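Local coordinates for uncharacterized protein Rv2277c (Mycobacterium tuberculosis, PDB 5VUG) that is of uncharacterised function but folds as a glycerophosphodiester phosphodiesterase domain on a TIM barrel and probably hydrolyses phosphoric diesters, at residues Val55-Ser60 with Thr104-Leu109; Leu65-Gly70 with Gln81-Gly86; Gly243-Gly248 with Gly264-Leu269. One frame throughout, in Å; residues are numbered along the deposited sequence.

Contact 1 (Val55-Ser60 with Thr104-Leu109); sequences VLYRPS and TPIPTL
A single beta bridge, backed by apolar packing, joins the end of strand 54-56 to the lead-in of helix 109-114 on the flank of the TIM barrel. Strand 54-56 runs antiparallel to barrel strand 41-48, and its other edge is met by residues Ile106-Thr108. Between the two segments the bridge uses one backbone bond: Leu56 N donates to Pro107 O over 3.0 Å (163° at the hydrogen), nearly along the C=O axis; on its other side Leu109 pairs with Pro54. Pro107 O also receives a CA-H...O contact from Val55 CA at 3.4 Å. Leu56 presents CB, CG and CD1 to the ring tip of Pro107, crossing it at about a right angle, with CB 3.9 Å from Pro107 CG. Its CG stands anti to the carbonyl carbon (chi1 -57°), and CD2 goes on to Leu109 CD1 in the first turn of the helix. Leu44, Val46 and Ile31 close round Leu56, while Val77 touches Val55. Thr108, the N-cap residue, caps a backbone N of helix 109-114 through OG1. Branch CG2 of Ile106, anti to its own backbone N, lies 3.8 Å from Val55 CB and 3.6 Å from Leu56 O.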
loop_
_atom_site.group_PDB
_atom_site.type_symbol
_atom_site.label_atom_id
_atom_site.label_comp_id
_atom_site.label_asym_id
_atom_site.label_seq_id
_atom_site.Cartn_x
_atom_site.Cartn_y
_atom_site.Cartn_z
ATOM N N VAL A 55 -21.236 -23.754 16.427
ATOM C CA VAL A 55 -22.292 -23.739 15.417
ATOM C C VAL A 55 -21.775 -22.957 14.209
ATOM O O VAL A 55 -20.765 -22.253 14.281
ATOM C CB VAL A 55 -23.617 -23.123 15.943
ATOM C CG1 VAL A 55 -24.162 -23.920 17.133
ATOM C CG2 VAL A 55 -23.436 -21.643 16.316
ATOM N N LEU A 56 -22.468 -23.092 13.079
ATOM C CA LEU A 56 -22.089 -22.374 11.863
ATOM C C LEU A 56 -22.918 -21.100 11.758
ATOM O O LEU A 56 -24.149 -21.160 11.692
ATOM C CB LEU A 56 -22.291 -23.224 10.607
ATOM C CG LEU A 56 -21.562 -24.565 10.535
ATOM C CD1 LEU A 56 -21.622 -25.085 9.102
ATOM C CD2 LEU A 56 -20.103 -24.435 11.014
ATOM N N TYR A 57 -22.240 -19.952 11.750
ATOM C CA TYR A 57 -22.900 -18.660 11.600
ATOM C C TYR A 57 -21.830 -17.609 11.343
ATOM O O TYR A 57 -20.809 -17.582 12.036
ATOM C CB TYR A 57 -23.762 -18.291 12.825
ATOM C CG TYR A 57 -24.679 -17.140 12.505
ATOM C CD1 TYR A 57 -25.764 -17.314 11.644
ATOM C CD2 TYR A 57 -24.442 -15.870 13.013
ATOM C CE1 TYR A 57 -26.600 -16.262 11.323
ATOM C CE2 TYR A 57 -25.278 -14.806 12.687
ATOM C CZ TYR A 57 -26.351 -15.017 11.832
ATOM O OH TYR A 57 -27.193 -13.996 11.457
ATOM N N ARG A 58 -22.029 -16.777 10.324
ATOM C CA ARG A 58 -21.022 -15.787 9.931
ATOM C C ARG A 58 -21.243 -14.387 10.519
ATOM O O ARG A 58 -20.294 -13.795 11.056
ATOM C CB ARG A 58 -20.857 -15.760 8.405
ATOM C CG ARG A 58 -19.933 -14.689 7.856
ATOM C CD ARG A 58 -20.660 -13.459 7.354
ATOM N NE ARG A 58 -21.761 -13.734 6.424
ATOM C CZ ARG A 58 -22.574 -12.776 5.980
ATOM N NH1 ARG A 58 -22.379 -11.524 6.375
ATOM N NH2 ARG A 58 -23.573 -13.055 5.157
ATOM N N PRO A 59 -22.440 -13.804 10.433
ATOM C CA PRO A 59 -22.606 -12.418 10.896
ATOM C C PRO A 59 -22.423 -12.274 12.402
ATOM O O PRO A 59 -22.484 -13.235 13.173
ATOM C CB PRO A 59 -24.043 -12.078 10.485
ATOM C CG PRO A 59 -24.327 -12.987 9.337
ATOM C CD PRO A 59 -23.636 -14.274 9.709
ATOM N N SER A 60 -22.212 -11.029 12.830
ATOM C CA SER A 60 -22.072 -10.793 14.264
ATOM C C SER A 60 -23.412 -10.905 14.992
ATOM O O SER A 60 -23.442 -11.267 16.175
ATOM C CB SER A 60 -21.395 -9.451 14.524
ATOM O OG SER A 60 -22.123 -8.400 13.921
ATOM N N THR A 104 -34.103 -23.741 6.938
ATOM C CA THR A 104 -32.755 -24.297 6.994
ATOM C C THR A 104 -32.145 -23.832 8.313
ATOM O O THR A 104 -31.665 -22.689 8.406
ATOM C CB THR A 104 -31.920 -23.800 5.807
ATOM O OG1 THR A 104 -31.953 -22.365 5.759
ATOM C CG2 THR A 104 -32.459 -24.344 4.485
ATOM N N PRO A 105 -32.159 -24.654 9.363
ATOM C CA PRO A 105 -31.755 -24.170 10.689
ATOM C C PRO A 105 -30.251 -23.969 10.799
ATOM O O PRO A 105 -29.462 -24.470 9.999
ATOM C CB PRO A 105 -32.218 -25.284 11.635
ATOM C CG PRO A 105 -32.325 -26.497 10.786
ATOM C CD PRO A 105 -32.679 -26.029 9.401
ATOM N N ILE A 106 -29.855 -23.237 11.836
ATOM C CA ILE A 106 -28.435 -23.177 12.202
ATOM C C ILE A 106 -27.963 -24.573 12.583
ATOM O O ILE A 106 -28.533 -25.182 13.500
ATOM C CB ILE A 106 -28.186 -22.208 13.367
ATOM C CG1 ILE A 106 -28.517 -20.765 12.972
ATOM C CG2 ILE A 106 -26.741 -22.342 13.874
ATOM C CD1 ILE A 106 -28.419 -19.787 14.143
ATOM N N PRO A 107 -26.909 -25.102 11.942
ATOM C CA PRO A 107 -26.380 -26.417 12.327
ATOM C C PRO A 107 -25.213 -26.316 13.299
ATOM O O PRO A 107 -24.514 -25.298 13.343
ATOM C CB PRO A 107 -25.889 -26.973 10.990
ATOM C CG PRO A 107 -25.341 -25.705 10.282
ATOM C CD PRO A 107 -26.232 -24.560 10.742
ATOM N N THR A 108 -24.964 -27.376 14.059
ATOM C CA THR A 108 -23.730 -27.414 14.822
ATOM C C THR A 108 -22.568 -27.728 13.883
ATOM O O THR A 108 -22.751 -28.279 12.789
ATOM C CB THR A 108 -23.779 -28.497 15.905
ATOM O OG1 THR A 108 -23.926 -29.796 15.300
ATOM C CG2 THR A 108 -24.914 -28.242 16.896
ATOM N N LEU A 109 -21.356 -27.363 14.320
ATOM C CA LEU A 109 -20.167 -27.765 13.575
ATOM C C LEU A 109 -20.114 -29.279 13.436
ATOM O O LEU A 109 -19.754 -29.805 12.375
ATOM C CB LEU A 109 -18.909 -27.239 14.265
ATOM C CG LEU A 109 -17.574 -27.717 13.673
ATOM C CD1 LEU A 109 -17.388 -27.242 12.235
ATOM C CD2 LEU A 109 -16.432 -27.232 14.554
#

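Contact 2 (Leu65-Gly70 with Gln81-Gly86); sequences LTDGAG and QQLNAG
Two backbone carbonyls crowd each other where the antiparallel-running loops 65-70 and 81-86 meet: Leu65 O lies 3.4 Å from Asn84 O, two acceptors with no proton to share. Between the loops each is approached by a CA-H. Thr66 CA approaches Asn84 O at 3.2 Å, with 152° at the hydrogen, and Ala85 CA approaches Leu65 O. The one hydrogen bond between the loops uses a side chain: Asn84 N donates to Asp67 OD1 over 2.9 Å, nearly straight at 166°, on its syn lone pair. Asp67 reaches it with CG in the crowded position between its backbone N and carbonyl carbon (chi1 52°). Both loops are also folded by their own side chains. Thr66 OG1 accepts from Gly68 N at 2.9 Å in an ST turn and is also bonded to Leu62 O; Asn84 OD1 accepts from Gly86 N in an Asx turn, the donor standing above the carbonyl plane. Leu83 packs beside the ST turn, its CD1 3.9 Å from Thr66 OG1 and its CD2 3.8 Å from Gly68 N, lying directly against the Gly68 backbone. Asn84 ND2 is further fixed by Tyr99 O. With the syn lone pair of OD1 engaged by a backbone N-H, Asp67 probably favours the ionised form, and its carboxylate links the loops without main-chain pairing.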
loop_
_atom_site.group_PDB
_atom_site.type_symbol
_atom_site.label_atom_id
_atom_site.label_comp_id
_atom_site.label_asym_id
_atom_site.label_seq_id
_atom_site.Cartn_x
_atom_site.Cartn_y
_atom_site.Cartn_z
ATOM N N LEU A 65 -29.366 -13.030 9.296
ATOM C CA LEU A 65 -29.773 -14.170 8.480
ATOM C C LEU A 65 -30.857 -15.047 9.100
ATOM O O LEU A 65 -31.242 -16.046 8.479
ATOM C CB LEU A 65 -28.556 -15.033 8.116
ATOM C CG LEU A 65 -27.431 -14.305 7.377
ATOM C CD1 LEU A 65 -26.196 -15.215 7.287
ATOM C CD2 LEU A 65 -27.884 -13.876 5.987
ATOM N N THR A 66 -31.352 -14.727 10.296
ATOM C CA THR A 66 -32.325 -15.588 10.966
ATOM C C THR A 66 -33.516 -14.772 11.453
ATOM O O THR A 66 -33.557 -13.538 11.344
ATOM C CB THR A 66 -31.726 -16.368 12.155
ATOM O OG1 THR A 66 -31.689 -15.531 13.317
ATOM C CG2 THR A 66 -30.305 -16.902 11.859
ATOM N N ASP A 67 -34.489 -15.488 12.021
ATOM C CA ASP A 67 -35.642 -14.873 12.656
ATOM C C ASP A 67 -35.403 -14.507 14.117
ATOM O O ASP A 67 -36.340 -14.068 14.790
ATOM C CB ASP A 67 -36.885 -15.756 12.498
ATOM C CG ASP A 67 -36.655 -17.198 12.935
ATOM O OD1 ASP A 67 -35.529 -17.710 12.802
ATOM O OD2 ASP A 67 -37.617 -17.824 13.415
ATOM N N GLY A 68 -34.181 -14.680 14.622
ATOM C CA GLY A 68 -33.814 -14.265 15.957
ATOM C C GLY A 68 -32.911 -13.036 15.940
ATOM O O GLY A 68 -32.536 -12.518 14.892
ATOM N N ALA A 69 -32.562 -12.575 17.145
ATOM C CA ALA A 69 -31.735 -11.383 17.297
ATOM C C ALA A 69 -30.734 -11.581 18.426
ATOM O O ALA A 69 -31.018 -12.261 19.413
ATOM C CB ALA A 69 -32.576 -10.118 17.566
ATOM N N GLY A 70 -29.558 -10.971 18.270
ATOM C CA GLY A 70 -28.541 -10.998 19.301
ATOM C C GLY A 70 -27.315 -11.768 18.854
ATOM O O GLY A 70 -27.327 -12.422 17.810
ATOM N N GLN A 81 -30.587 -23.783 17.305
ATOM C CA GLN A 81 -31.049 -24.760 16.326
ATOM C C GLN A 81 -32.532 -24.624 16.008
ATOM O O GLN A 81 -33.010 -25.256 15.057
ATOM C CB GLN A 81 -30.702 -26.180 16.781
ATOM C CG GLN A 81 -29.214 -26.486 16.737
ATOM C CD GLN A 81 -28.909 -27.926 17.104
ATOM O OE1 GLN A 81 -28.972 -28.308 18.274
ATOM N NE2 GLN A 81 -28.589 -28.736 16.104
ATOM N N GLN A 82 -33.265 -23.813 16.766
ATOM C CA GLN A 82 -34.636 -23.479 16.415
ATOM C C GLN A 82 -34.737 -22.310 15.442
ATOM O O GLN A 82 -35.816 -22.093 14.876
ATOM C CB GLN A 82 -35.449 -23.185 17.680
ATOM C CG GLN A 82 -35.657 -24.400 18.563
ATOM C CD GLN A 82 -36.442 -25.490 17.862
ATOM O OE1 GLN A 82 -35.938 -26.593 17.643
ATOM N NE2 GLN A 82 -37.681 -25.184 17.501
ATOM N N LEU A 83 -33.652 -21.565 15.220
ATOM C CA LEU A 83 -33.692 -20.417 14.322
ATOM C C LEU A 83 -33.544 -20.861 12.875
ATOM O O LEU A 83 -32.806 -21.804 12.568
ATOM C CB LEU A 83 -32.591 -19.412 14.669
ATOM C CG LEU A 83 -32.646 -18.841 16.087
ATOM C CD1 LEU A 83 -31.443 -17.912 16.339
ATOM C CD2 LEU A 83 -33.968 -18.114 16.327
ATOM N N ASN A 84 -34.245 -20.166 11.986
ATOM C CA ASN A 84 -34.222 -20.460 10.557
ATOM C C ASN A 84 -33.174 -19.556 9.914
ATOM O O ASN A 84 -33.405 -18.359 9.733
ATOM C CB ASN A 84 -35.610 -20.208 9.977
ATOM C CG ASN A 84 -35.684 -20.479 8.491
ATOM O OD1 ASN A 84 -34.693 -20.846 7.860
ATOM N ND2 ASN A 84 -36.873 -20.318 7.926
ATOM N N ALA A 85 -32.014 -20.134 9.564
ATOM C CA ALA A 85 -30.917 -19.413 8.918
ATOM C C ALA A 85 -31.143 -19.186 7.422
ATOM O O ALA A 85 -30.240 -18.698 6.730
ATOM C CB ALA A 85 -29.589 -20.148 9.148
ATOM N N GLY A 86 -32.310 -19.550 6.903
ATOM C CA GLY A 86 -32.717 -19.182 5.564
ATOM C C GLY A 86 -33.681 -18.020 5.533
ATOM O O GLY A 86 -34.254 -17.728 4.476
#

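Contact 3 (Gly243-Gly248 with Gly264-Leu269); sequences GMKVMG and GLDAVL
Backbone donors and acceptors of parallel strands 245-248 and 267-269 pair regularly at one end and are taken over by a side chain at the other. Gly248 uses both its polar groups: its N donates to Ala267 O at 3.0 Å from above the carbonyl plane, and its O accepts from Leu269 N at 2.9 Å, almost along the C=O axis (176°). Further back, Val246 O receives two weak bonds, from Asp266 N and from Ala267 N. Val246 N is satisfied by Asp266 OD2 at 2.9 Å, met from above the carboxylate plane; the aspartate reaches back with CG anti to its carbonyl carbon (chi1 -65°). A long, weak ion pair with Arg239 NE gives that oxygen a second partner. Selenomethionine Met247 and Ala267 share a face, CG to CB at 3.8 Å, and Met247 SE rests 4.0 Å from Leu269 CB. Leu265 covers the other face: CD2 meets Val246 CG2, while CD1 lies 3.7 Å from Gly248 N, packed on the glycine backbone. The Met247 backbone also pairs with strand 201-205, and that of Asp266 with Met12. Helix 254-263, ended by a Schellman motif at Gly264, connects the strands in the beta-alpha-beta crossover from which a TIM barrel is built.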
loop_
_atom_site.group_PDB
_atom_site.type_symbol
_atom_site.label_atom_id
_atom_site.label_comp_id
_atom_site.label_asym_id
_atom_site.label_seq_id
_atom_site.Cartn_x
_atom_site.Cartn_y
_atom_site.Cartn_z
ATOM N N GLY A 243 6.213 -26.349 0.380
ATOM C CA GLY A 243 4.990 -27.068 0.663
ATOM C C GLY A 243 3.802 -26.209 1.040
ATOM O O GLY A 243 2.759 -26.759 1.400
HETATM N N MSE A 244 3.919 -24.881 0.986
HETATM C CA MSE A 244 2.758 -24.023 1.213
HETATM C C MSE A 244 1.689 -24.272 0.155
HETATM O O MSE A 244 1.991 -24.619 -0.987
HETATM C CB MSE A 244 3.125 -22.534 1.178
HETATM C CG MSE A 244 3.986 -22.054 2.343
HETATM SE SE MSE A 244 3.877 -20.105 2.596
HETATM C CE MSE A 244 2.279 -20.004 3.699
ATOM N N LYS A 245 0.433 -24.075 0.546
ATOM C CA LYS A 245 -0.702 -24.127 -0.364
ATOM C C LYS A 245 -1.400 -22.777 -0.308
ATOM O O LYS A 245 -1.506 -22.178 0.765
ATOM C CB LYS A 245 -1.667 -25.252 0.038
ATOM C CG LYS A 245 -1.022 -26.637 -0.008
ATOM C CD LYS A 245 -1.934 -27.701 0.567
ATOM C CE LYS A 245 -1.300 -29.089 0.448
ATOM N NZ LYS A 245 -2.213 -30.185 0.886
ATOM N N VAL A 246 -1.829 -22.270 -1.464
ATOM C CA VAL A 246 -2.355 -20.910 -1.557
ATOM C C VAL A 246 -3.757 -20.920 -2.153
ATOM O O VAL A 246 -4.029 -21.610 -3.145
ATOM C CB VAL A 246 -1.411 -19.935 -2.302
ATOM C CG1 VAL A 246 -0.129 -19.713 -1.485
ATOM C CG2 VAL A 246 -1.078 -20.441 -3.702
HETATM N N MSE A 247 -4.645 -20.152 -1.531
HETATM C CA MSE A 247 -6.029 -20.024 -1.981
HETATM C C MSE A 247 -6.360 -18.597 -2.377
HETATM O O MSE A 247 -6.014 -17.640 -1.662
HETATM C CB MSE A 247 -6.990 -20.476 -0.875
HETATM C CG MSE A 247 -8.478 -20.453 -1.296
HETATM SE SE MSE A 247 -9.666 -21.031 0.154
HETATM C CE MSE A 247 -8.745 -22.651 0.684
ATOM N N GLY A 248 -7.029 -18.446 -3.519
ATOM C CA GLY A 248 -7.553 -17.149 -3.902
ATOM C C GLY A 248 -8.936 -16.946 -3.320
ATOM O O GLY A 248 -9.810 -17.798 -3.510
ATOM N N GLY A 264 -1.576 -21.066 -11.081
ATOM C CA GLY A 264 -1.406 -22.260 -10.278
ATOM C C GLY A 264 -1.803 -22.143 -8.822
ATOM O O GLY A 264 -1.181 -22.786 -7.969
ATOM N N LEU A 265 -2.813 -21.335 -8.497
ATOM C CA LEU A 265 -3.342 -21.364 -7.139
ATOM C C LEU A 265 -3.842 -22.766 -6.805
ATOM O O LEU A 265 -4.454 -23.441 -7.637
ATOM C CB LEU A 265 -4.496 -20.377 -6.987
ATOM C CG LEU A 265 -4.189 -18.891 -7.161
ATOM C CD1 LEU A 265 -5.430 -18.060 -6.834
ATOM C CD2 LEU A 265 -3.003 -18.465 -6.304
ATOM N N ASP A 266 -3.584 -23.198 -5.572
ATOM C CA ASP A 266 -4.030 -24.519 -5.145
ATOM C C ASP A 266 -5.543 -24.595 -5.038
ATOM O O ASP A 266 -6.120 -25.681 -5.197
ATOM C CB ASP A 266 -3.397 -24.883 -3.806
ATOM C CG ASP A 266 -1.903 -25.037 -3.906
ATOM O OD1 ASP A 266 -1.433 -26.129 -4.296
ATOM O OD2 ASP A 266 -1.203 -24.053 -3.628
ATOM N N ALA A 267 -6.198 -23.467 -4.755
ATOM C CA ALA A 267 -7.628 -23.467 -4.485
ATOM C C ALA A 267 -8.209 -22.100 -4.810
ATOM O O ALA A 267 -7.507 -21.078 -4.778
ATOM C CB ALA A 267 -7.893 -23.786 -3.005
ATOM N N VAL A 268 -9.510 -22.096 -5.121
ATOM C CA VAL A 268 -10.295 -20.877 -5.283
ATOM C C VAL A 268 -11.538 -20.960 -4.410
ATOM O O VAL A 268 -12.172 -22.019 -4.305
ATOM C CB VAL A 268 -10.688 -20.613 -6.753
ATOM C CG1 VAL A 268 -9.455 -20.306 -7.585
ATOM C CG2 VAL A 268 -11.460 -21.801 -7.355
ATOM N N LEU A 269 -11.885 -19.839 -3.781
ATOM C CA LEU A 269 -13.000 -19.768 -2.839
ATOM C C LEU A 269 -14.182 -19.118 -3.557
ATOM O O LEU A 269 -14.119 -17.937 -3.912
ATOM C CB LEU A 269 -12.572 -18.952 -1.621
ATOM C CG LEU A 269 -13.481 -18.905 -0.393
ATOM C CD1 LEU A 269 -13.850 -20.308 0.083
ATOM C CD2 LEU A 269 -12.779 -18.147 0.738
#

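From the N terminus, the chain lays down barrel strands 12-16 and 41-48, then strand 54-56, where contact 1 opens. The excursion that follows holds helix 77-80, and contact 2 closes a short inner loop around it, wholly within the longer loop that contact 1 shuts just before helix 109-114. The two touch: Tyr57 OH, which also bonds Asp61 O, is bonded to Leu65 N, and Thr104 N to Asn84 OD1, so the excursion is tied to both segments of contact 1. Contact 3 comes later in series, joining the last two barrel strands. Its centre is about 26 Å from that of contact 1, across the chain's centre, yet both reach the same sheet, through strands 41-48 and 12-16.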